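Local atomic coordinates of mRNA export factor (Human herpesvirus 1, PDB entry 4YXP), a protein that regulates viral gene expression as a homodimer, inhibiting cellular splicing, contributing to host shutoff and mediating nuclear export of viral intronless mRNAs. Residues S20-A24 with V25-S29; Q109-F112 with I113-L116. All coordinates share one frame; numbering follows the deposited sequence.

Contact 1 of 2, residues S20-A24 with V25-S29; sequences SERAA and VDRIS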
ATOM      1  N   SER B  20       2.396  -4.192 -27.077  1.00 48.04           N
ATOM      2  CA  SER B  20       3.335  -3.312 -27.763  1.00 52.63           C
ATOM      3  C   SER B  20       2.690  -2.619 -28.960  1.00 55.98           C
ATOM      4  O   SER B  20       3.005  -1.470 -29.268  1.00 57.20           O
ATOM      5  CB  SER B  20       4.558  -4.106 -28.227  1.00 54.62           C
ATOM      6  OG  SER B  20       4.197  -5.064 -29.208  1.00 56.17           O
ATOM      7  N   GLU B  21       1.786  -3.325 -29.630  1.00 57.78           N
ATOM      8  CA  GLU B  21       1.154  -2.818 -30.843  1.00 61.02           C
ATOM      9  C   GLU B  21       0.322  -1.563 -30.583  1.00 59.42           C
ATOM     10  O   GLU B  21       0.100  -0.760 -31.491  1.00 60.94           O
ATOM     11  CB  GLU B  21       0.273  -3.905 -31.464  1.00 64.92           C
ATOM     12  CG  GLU B  21       1.029  -5.168 -31.850  1.00 68.68           C
ATOM     13  CD  GLU B  21       0.107  -6.316 -32.219  1.00 69.92           C
ATOM     14  OE1 GLU B  21      -1.115  -6.086 -32.350  1.00 69.05           O
ATOM     15  OE2 GLU B  21       0.605  -7.452 -32.371  1.00 71.31           O
ATOM     16  N   ARG B  22      -0.134  -1.394 -29.345  1.00 55.83           N
ATOM     17  CA  ARG B  22      -1.014  -0.280 -28.999  1.00 53.28           C
ATOM     18  C   ARG B  22      -0.346   0.729 -28.066  1.00 51.77           C
ATOM     19  O   ARG B  22      -0.888   1.807 -27.822  1.00 52.04           O
ATOM     20  CB  ARG B  22      -2.295  -0.802 -28.344  1.00 50.43           C
ATOM     21  CG  ARG B  22      -3.106  -1.750 -29.217  1.00 49.60           C
ATOM     22  CD  ARG B  22      -4.346  -2.246 -28.487  1.00 47.09           C
ATOM     23  NE  ARG B  22      -4.014  -2.842 -27.195  1.00 45.75           N
ATOM     24  CZ  ARG B  22      -3.669  -4.115 -27.015  1.00 46.93           C
ATOM     25  NH1 ARG B  22      -3.609  -4.951 -28.046  1.00 48.52           N
ATOM     26  NH2 ARG B  22      -3.383  -4.555 -25.797  1.00 46.15           N
ATOM     27  N   ALA B  23       0.824   0.381 -27.541  1.00 49.73           N
ATOM     28  CA  ALA B  23       1.505   1.239 -26.578  1.00 46.37           C
ATOM     29  C   ALA B  23       2.254   2.368 -27.283  1.00 44.69           C
ATOM     30  O   ALA B  23       3.075   2.129 -28.168  1.00 45.61           O
ATOM     31  CB  ALA B  23       2.457   0.423 -25.722  1.00 45.29           C
ATOM     32  N   ALA B  24       1.961   3.599 -26.880  1.00 41.92           N
ATOM     33  CA  ALA B  24       2.615   4.771 -27.448  1.00 41.82           C
ATOM     34  C   ALA B  24       2.426   5.972 -26.528  1.00 41.01           C
ATOM     35  O   ALA B  24       1.424   6.070 -25.816  1.00 39.06           O
ATOM     36  CB  ALA B  24       2.067   5.071 -28.834  1.00 43.43           C
ATOM     37  N   VAL B  25       3.394   6.882 -26.547  1.00 55.27           N
ATOM     38  CA  VAL B  25       3.362   8.066 -25.695  1.00 54.20           C
ATOM     39  C   VAL B  25       2.048   8.822 -25.855  1.00 52.75           C
ATOM     40  O   VAL B  25       1.463   9.274 -24.871  1.00 49.44           O
ATOM     41  CB  VAL B  25       4.562   8.993 -25.990  1.00 56.09           C
ATOM     42  CG1 VAL B  25       5.856   8.354 -25.503  1.00 56.47           C
ATOM     43  CG2 VAL B  25       4.653   9.318 -27.483  1.00 58.57           C
ATOM     44  N   ASP B  26       1.586   8.955 -27.095  1.00 55.85           N
ATOM     45  CA  ASP B  26       0.339   9.654 -27.380  1.00 57.37           C
ATOM     46  C   ASP B  26      -0.837   8.968 -26.704  1.00 53.94           C
ATOM     47  O   ASP B  26      -1.644   9.612 -26.034  1.00 54.98           O
ATOM     48  CB  ASP B  26       0.096   9.730 -28.889  1.00 63.33           C
ATOM     49  CG  ASP B  26       0.967  10.763 -29.569  1.00 67.86           C
ATOM     50  OD1 ASP B  26       1.393  11.722 -28.892  1.00 67.83           O
ATOM     51  OD2 ASP B  26       1.219  10.620 -30.783  1.00 71.61           O
ATOM     52  N   ARG B  27      -0.928   7.657 -26.884  1.00 50.19           N
ATOM     53  CA  ARG B  27      -2.022   6.877 -26.323  1.00 48.35           C
ATOM     54  C   ARG B  27      -2.095   7.054 -24.808  1.00 44.35           C
ATOM     55  O   ARG B  27      -3.180   7.054 -24.230  1.00 41.83           O
ATOM     56  CB  ARG B  27      -1.854   5.397 -26.678  1.00 53.00           C
ATOM     57  CG  ARG B  27      -1.771   5.118 -28.178  1.00 62.95           C
ATOM     58  CD  ARG B  27      -3.100   5.352 -28.881  1.00 71.79           C
ATOM     59  NE  ARG B  27      -4.153   4.481 -28.361  1.00 77.42           N
ATOM     60  CZ  ARG B  27      -4.317   3.206 -28.708  1.00 82.82           C
ATOM     61  NH1 ARG B  27      -3.495   2.635 -29.581  1.00 86.50           N
ATOM     62  NH2 ARG B  27      -5.305   2.498 -28.177  1.00 82.94           N
ATOM     63  N   ILE B  28      -0.938   7.211 -24.170  1.00 45.45           N
ATOM     64  CA  ILE B  28      -0.877   7.364 -22.720  1.00 45.28           C
ATOM     65  C   ILE B  28      -1.389   8.746 -22.320  1.00 45.84           C
ATOM     66  O   ILE B  28      -2.062   8.893 -21.297  1.00 43.89           O
ATOM     67  CB  ILE B  28       0.557   7.133 -22.190  1.00 45.36           C
ATOM     68  CG1 ILE B  28       1.034   5.714 -22.515  1.00 46.69           C
ATOM     69  CG2 ILE B  28       0.631   7.387 -20.686  1.00 43.23           C
ATOM     70  CD1 ILE B  28       0.258   4.602 -21.819  1.00 46.43           C
ATOM     71  N   SER B  29      -1.066   9.757 -23.123  1.00 48.44           N
ATOM     72  CA  SER B  29      -1.543  11.114 -22.865  1.00 49.57           C
ATOM     73  C   SER B  29      -3.058  11.182 -23.009  1.00 49.86           C
ATOM     74  O   SER B  29      -3.740  11.802 -22.191  1.00 50.20           O
ATOM     75  CB  SER B  29      -0.886  12.114 -23.819  1.00 53.86           C
ATOM     76  OG  SER B  29       0.517  12.161 -23.625  1.00 55.85           O
TER
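Arg27 folds back from the first turn of helix 25-38 to lie against Arg22 and Ala24, at a short two-residue link between helix 19-22 and helix 25-38 where Ala24 occupies the N-cap position. Alanine has no side-chain acceptor to offer the opening turn, and the link across the junction is made by the main chain: Ile28 N donates to Ala24 O over 3.1 Å. The arginine covers this turn with its aliphatic part. Its CG sits 3.4 Å from Arg22 O and 3.9 Å from the methyl CB of Ala24. Bends at chi2 (-70°) and chi3 (-61°) then curl the chain back, and the guanidinium ends with one face over Arg22 O; NH1 comes within 3.3 Å of that oxygen, but at an angle too poor for a hydrogen bond. Arg22 leaves in another direction. Of its side chain, CB is the part that nears Arg27 NH1, while its own NE forms a salt bridge with Glu237 of the second subunit and its NH1 bonds to Ser18. The two like-charged groups thus stay apart, 5.6 Å between Arg22 NE and Arg27 NH2. Ile28 packs on Ile236 of the second subunit, which places this N-terminal junction on the dimer interface. Ile28 CG1 itself lies 3.3 Å from Ala24 O, the same carbonyl oxygen that its backbone nitrogen grips.

Contact 2 of 2, residues Q109-F112 with I113-L116; sequences QENF and IEAL
Glu114 and Asn111 exchange a reciprocal pair of hydrogen bonds at the start of helix 112-132, a compact example of how side chains can satisfy the backbone nitrogens of an opening turn. The glutamate begins at CB, which lies 3.7 Å from CB of Glu110 and also close to Asn111 OD1. CG is held against the same amide oxygen, and beyond it the extended chain carries CD back over the Asn111 amide, whose plane is stacked on the carboxylate with 28° between them. At the tip, OE1 accepts from Asn111 N at 3.0 Å, on its anti side and 26° out of the carboxylate plane; a water joins the same oxygen to Gln109 NE2. The other tip atom, Glu114 OE2, lies 4.0 Å from Asn111 ND2.

Asn111 answers through OD1, which takes the N-H of Glu114 at 2.8 Å. Its chi1 of 68° sets CG between the backbone N and the carbonyl carbon, turning the amide oxygen toward Glu114 N. Glu110 crosses the glutamate obliquely, its OE1 bonded to Ser118 and its OE2 linked by a second water to Glu114 O. The carboxylates of Glu110 and Glu114 remain separate, with OE2 of the former 4.7 Å from OE1 of the latter.

On the buried side, Leu116 CD1 rests over one face of the Phe112 ring, 4.1 Å from its centroid, a CH-pi contact. The ring reaches Leu153 and Leu157 of helix 146-167, and Leu116 packs on helix 230-241, so this first turn is anchored in the core of the folded domain. The mutual bonds of Asn111 at the N-cap and Glu114 three residues later define a capping box.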
ATOM      1  N   GLN B 109      -3.344   5.495  -1.243  1.00 21.49           N
ATOM      2  CA  GLN B 109      -2.104   6.100  -1.740  1.00 23.97           C
ATOM      3  C   GLN B 109      -1.467   7.089  -0.754  1.00 23.83           C
ATOM      4  O   GLN B 109      -0.487   7.753  -1.091  1.00 25.02           O
ATOM      5  CB  GLN B 109      -2.354   6.799  -3.086  1.00 24.90           C
ATOM      6  CG  GLN B 109      -3.353   7.952  -3.055  1.00 24.60           C
ATOM      7  CD  GLN B 109      -2.749   9.259  -2.571  1.00 25.13           C
ATOM      8  OE1 GLN B 109      -1.918   9.862  -3.250  1.00 26.23           O
ATOM      9  NE2 GLN B 109      -3.172   9.707  -1.395  1.00 24.89           N
ATOM     10  N   GLU B 110      -2.008   7.179   0.459  1.00 21.82           N
ATOM     11  CA  GLU B 110      -1.458   8.084   1.475  1.00 22.49           C
ATOM     12  C   GLU B 110      -0.091   7.629   1.981  1.00 22.85           C
ATOM     13  O   GLU B 110       0.204   6.433   1.982  1.00 22.41           O
ATOM     14  CB  GLU B 110      -2.420   8.202   2.666  1.00 24.96           C
ATOM     15  CG  GLU B 110      -3.586   9.128   2.427  1.00 28.07           C
ATOM     16  CD  GLU B 110      -4.461   9.307   3.657  1.00 29.81           C
ATOM     17  OE1 GLU B 110      -4.685   8.314   4.388  1.00 27.58           O
ATOM     18  OE2 GLU B 110      -4.923  10.445   3.888  1.00 32.91           O
ATOM     19  N   ASN B 111       0.737   8.579   2.418  1.00 24.01           N
ATOM     20  CA  ASN B 111       2.035   8.236   3.005  1.00 24.12           C
ATOM     21  C   ASN B 111       1.818   7.771   4.444  1.00 22.98           C
ATOM     22  O   ASN B 111       0.688   7.782   4.933  1.00 21.77           O
ATOM     23  CB  ASN B 111       3.020   9.416   2.926  1.00 24.94           C
ATOM     24  CG  ASN B 111       2.635  10.596   3.813  1.00 25.05           C
ATOM     25  OD1 ASN B 111       1.961  10.451   4.828  1.00 25.05           O
ATOM     26  ND2 ASN B 111       3.091  11.782   3.427  1.00 25.73           N
ATOM     27  N   PHE B 112       2.883   7.349   5.121  1.00 22.98           N
ATOM     28  CA  PHE B 112       2.718   6.653   6.396  1.00 22.51           C
ATOM     29  C   PHE B 112       2.049   7.519   7.466  1.00 22.23           C
ATOM     30  O   PHE B 112       1.141   7.055   8.154  1.00 22.10           O
ATOM     31  CB  PHE B 112       4.063   6.146   6.916  1.00 25.18           C
ATOM     32  CG  PHE B 112       3.959   5.410   8.222  1.00 25.48           C
ATOM     33  CD1 PHE B 112       3.183   4.265   8.324  1.00 25.49           C
ATOM     34  CD2 PHE B 112       4.624   5.863   9.347  1.00 25.10           C
ATOM     35  CE1 PHE B 112       3.079   3.582   9.525  1.00 24.75           C
ATOM     36  CE2 PHE B 112       4.524   5.185  10.553  1.00 25.28           C
ATOM     37  CZ  PHE B 112       3.751   4.045  10.642  1.00 24.83           C
ATOM     38  N   ILE B 113       2.492   8.763   7.615  1.00 23.96           N
ATOM     39  CA  ILE B 113       1.914   9.648   8.621  1.00 25.40           C
ATOM     40  C   ILE B 113       0.454   9.934   8.281  1.00 24.35           C
ATOM     41  O   ILE B 113      -0.401   9.979   9.169  1.00 24.25           O
ATOM     42  CB  ILE B 113       2.720  10.960   8.747  1.00 28.53           C
ATOM     43  CG1 ILE B 113       4.156  10.670   9.188  1.00 32.71           C
ATOM     44  CG2 ILE B 113       2.046  11.921   9.738  1.00 27.85           C
ATOM     45  CD1 ILE B 113       4.281   9.997  10.550  1.00 35.69           C
ATOM     46  N   GLU B 114       0.166  10.128   7.000  1.00 23.18           N
ATOM     47  CA  GLU B 114      -1.208  10.363   6.569  1.00 23.14           C
ATOM     48  C   GLU B 114      -2.085   9.151   6.874  1.00 22.57           C
ATOM     49  O   GLU B 114      -3.231   9.297   7.301  1.00 22.60           O
ATOM     50  CB  GLU B 114      -1.252  10.692   5.076  1.00 25.07           C
ATOM     51  CG  GLU B 114      -0.710  12.072   4.737  1.00 28.79           C
ATOM     52  CD  GLU B 114      -0.551  12.299   3.242  1.00 30.83           C
ATOM     53  OE1 GLU B 114      -0.501  11.311   2.474  1.00 29.44           O
ATOM     54  OE2 GLU B 114      -0.473  13.473   2.834  1.00 33.58           O
ATOM     55  N   ALA B 115      -1.541   7.956   6.667  1.00 21.55           N
ATOM     56  CA  ALA B 115      -2.272   6.726   6.951  1.00 20.30           C
ATOM     57  C   ALA B 115      -2.620   6.620   8.439  1.00 19.26           C
ATOM     58  O   ALA B 115      -3.738   6.236   8.799  1.00 19.51           O
ATOM     59  CB  ALA B 115      -1.461   5.510   6.506  1.00 21.35           C
ATOM     60  N   LEU B 116      -1.661   6.955   9.298  1.00 19.92           N
ATOM     61  CA  LEU B 116      -1.896   6.937  10.737  1.00 20.63           C
ATOM     62  C   LEU B 116      -3.037   7.880  11.089  1.00 20.98           C
ATOM     63  O   LEU B 116      -3.916   7.540  11.885  1.00 20.33           O
ATOM     64  CB  LEU B 116      -0.631   7.331  11.503  1.00 21.79           C
ATOM     65  CG  LEU B 116       0.561   6.374  11.412  1.00 22.33           C
ATOM     66  CD1 LEU B 116       1.760   6.947  12.153  1.00 23.76           C
ATOM     67  CD2 LEU B 116       0.205   5.002  11.965  1.00 22.83           C
TER
HETATM   68  O   HOH W   1      -1.820  12.056   0.069  1.00 37.94           O
HETATM   69  O   HOH W   2      -4.639  11.401   6.168  1.00 21.36           O

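Overall arrangement
From the N terminus, the chain first passes through contact 1, where the short helix 19-22 gives way to helix 25-38 on an arm reaching out from the main body. It then enters the helical body, and helix 93-109 leads into contact 2, which starts helix 112-132. Each contact closes a tight local turn without intervening residues; they follow in series, neither nesting nor crossing. The centres of contacts 1 and 2 lie about 32 Å apart, and the nearest atoms of contacts 1 and 2 about 18 Å apart. The centre of contact 1 is about 33 Å from the centre of the chain, that of contact 2 about 8 Å. Both touch the second subunit of this C-terminal folded part, an intertwined dimer.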